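Local coordinates for capsid protein (Macrobrachium rosenbergii nodavirus, PDB 5YKU), which forms the capsid of a prawn nodavirus, this protrusion domain probably building the dimeric spikes on the particle surface, at residues Val20-Thr23 with Thr28-Gln31. Residues are numbered along the deposited sequence; the frame is centred on the assembly and turned at random.
Sequences VPPT and TYTQ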
ATOM      1  N   VAL A  20       9.118   1.351   0.397  1.00 10.00           N
ATOM      2  CA  VAL A  20      10.565   1.400   0.297  1.00 10.06           C
ATOM      3  C   VAL A  20      11.042   0.779  -1.033  1.00  9.76           C
ATOM      4  O   VAL A  20      10.607  -0.350  -1.301  1.00 10.63           O
ATOM      5  CB  VAL A  20      11.130   0.658   1.485  1.00 11.09           C
ATOM      6  CG1 VAL A  20      12.666   0.581   1.390  1.00 13.36           C
ATOM      7  CG2 VAL A  20      10.785   1.320   2.832  1.00 12.92           C
ATOM      8  N   PRO A  21      11.878   1.432  -1.793  1.00  8.97           N
ATOM      9  CA  PRO A  21      12.352   0.825  -3.049  1.00 10.00           C
ATOM     10  C   PRO A  21      13.259  -0.360  -2.837  1.00 10.15           C
ATOM     11  O   PRO A  21      13.942  -0.469  -1.808  1.00 10.51           O
ATOM     12  CB  PRO A  21      13.052   1.928  -3.736  1.00 11.02           C
ATOM     13  CG  PRO A  21      12.532   3.217  -3.121  1.00 12.05           C
ATOM     14  CD  PRO A  21      12.299   2.830  -1.697  1.00 10.11           C
ATOM     15  N   PRO A  22      13.284  -1.270  -3.762  1.00  9.93           N
ATOM     16  CA  PRO A  22      14.228  -2.379  -3.706  1.00  9.58           C
ATOM     17  C   PRO A  22      15.632  -1.867  -3.965  1.00  9.10           C
ATOM     18  O   PRO A  22      15.896  -0.820  -4.479  1.00 10.34           O
ATOM     19  CB  PRO A  22      13.793  -3.292  -4.914  1.00  9.76           C
ATOM     20  CG  PRO A  22      13.225  -2.356  -5.882  1.00 10.31           C
ATOM     21  CD  PRO A  22      12.528  -1.254  -5.051  1.00 10.46           C
ATOM     22  N   THR A  23      16.577  -2.711  -3.516  1.00 11.19           N
ATOM     23  CA  THR A  23      18.019  -2.464  -3.720  1.00 11.86           C
ATOM     24  C   THR A  23      18.616  -3.408  -4.723  1.00 13.17           C
ATOM     25  O   THR A  23      19.804  -3.292  -4.929  1.00 14.33           O
ATOM     26  CB  THR A  23      18.795  -2.649  -2.390  1.00 12.01           C
ATOM     27  OG1 THR A  23      18.568  -3.919  -1.834  1.00 13.86           O
ATOM     28  CG2 THR A  23      18.366  -1.624  -1.357  1.00 13.84           C
ATOM     29  N   THR A  28      12.132  -9.857  -2.853  1.00 10.96           N
ATOM     30  CA  THR A  28      10.993 -10.062  -2.083  1.00 11.16           C
ATOM     31  C   THR A  28      11.273  -9.591  -0.699  1.00 12.87           C
ATOM     32  O   THR A  28      12.324  -9.992  -0.083  1.00 13.96           O
ATOM     33  CB  THR A  28      10.552 -11.554  -2.014  1.00 13.75           C
ATOM     34  OG1 THR A  28      10.185 -11.951  -3.347  1.00 15.62           O
ATOM     35  CG2 THR A  28       9.382 -11.852  -1.138  1.00 15.58           C
ATOM     36  N   TYR A  29      10.474  -8.723  -0.107  1.00 11.73           N
ATOM     37  CA  TYR A  29      10.761  -8.089   1.131  1.00 10.52           C
ATOM     38  C   TYR A  29       9.485  -7.632   1.805  1.00 11.18           C
ATOM     39  O   TYR A  29       8.419  -7.737   1.226  1.00 11.55           O
ATOM     40  CB  TYR A  29      11.756  -6.966   0.902  1.00 11.72           C
ATOM     41  CG  TYR A  29      11.324  -5.783  -0.015  1.00 10.86           C
ATOM     42  CD1 TYR A  29      11.290  -5.941  -1.358  1.00 13.55           C
ATOM     43  CD2 TYR A  29      10.963  -4.580   0.480  1.00 10.49           C
ATOM     44  CE1 TYR A  29      11.010  -4.936  -2.251  1.00 12.43           C
ATOM     45  CE2 TYR A  29      10.621  -3.520  -0.314  1.00 10.64           C
ATOM     46  CZ  TYR A  29      10.705  -3.661  -1.729  1.00 11.19           C
ATOM     47  OH  TYR A  29      10.416  -2.627  -2.577  1.00 11.12           O
ATOM     48  N   THR A  30       9.586  -7.202   3.043  1.00 11.07           N
ATOM     49  CA  THR A  30       8.446  -6.712   3.769  1.00 11.74           C
ATOM     50  C   THR A  30       8.564  -5.288   4.190  1.00  9.95           C
ATOM     51  O   THR A  30       9.621  -4.736   4.259  1.00 12.57           O
ATOM     52  CB  THR A  30       8.095  -7.583   4.954  1.00 11.24           C
ATOM     53  OG1 THR A  30       9.178  -7.496   5.903  1.00 13.73           O
ATOM     54  CG2 THR A  30       7.867  -9.032   4.580  1.00 11.52           C
ATOM     55  N   GLN A  31       7.433  -4.678   4.495  1.00  9.87           N
ATOM     56  CA  GLN A  31       7.339  -3.324   5.049  1.00  9.41           C
ATOM     57  C   GLN A  31       6.243  -3.298   6.036  1.00 10.21           C
ATOM     58  O   GLN A  31       5.113  -3.750   5.751  1.00 10.48           O
ATOM     59  CB  GLN A  31       7.077  -2.294   3.977  1.00 10.16           C
ATOM     60  CG  GLN A  31       7.088  -0.867   4.450  1.00 10.66           C
ATOM     61  CD  GLN A  31       7.118   0.131   3.334  1.00 10.59           C
ATOM     62  OE1 GLN A  31       7.624  -0.154   2.248  1.00 11.74           O
ATOM     63  NE2 GLN A  31       6.664   1.323   3.526  1.00 11.50           N
TER
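Tyr29 and Gln31 reach across to the backbone of Val20 by different torsions. In Tyr29, CG stands between the backbone N and the carbonyl carbon. CB already points toward the loop, and chi1 of 62° carries the ring on until its OH end meets Val20 O. Gln31 has CG anti to its backbone N and stays extended beyond it. This extended chain brings the amide alongside Val20, with OE1 toward its N. Both backbone polar atoms of Val20, N and O, are thereby bonded by side chains. The Tyr29 hydroxyl donates a hydrogen bond to Val20 O, with OH and O 2.6 Å apart. The hydroxyl oxygen lies in the carbonyl plane of Val20, at a C=O...OH angle of 157°. Val20 O in turn sits at the edge of the ring, near the ring plane. Val20 N donates to Gln31 OE1 at 2.8 Å in a fairly straight bond (164°). This donor is somewhat tilted from the amide carbonyl plane. Val20 CG2 packs beside the same amide oxygen, 3.5 Å from OE1. Gln31 NE2 bonds to Asn18 O, and with both ends gripped the amide's rotation is fixed. Pro22 CD packs against the Tyr29 hydroxyl oxygen, OH (3.5 Å). The apolar pair is Pro22 CB with Tyr29 CE1, 4.2 Å apart. The hydrogen bonds run between side chain and backbone, tying the 20-23 loop to a strand without extending the sheet. The loop links strands 10-18 and 26-33, outermost in the antiparallel sheet within this chain. Strand 26-33 pairs with strand 96-104, where Tyr29 and Gln31 bond Leu100 and Phe98 through the backbone and Pro22 rests on Thr102 and Tyr104.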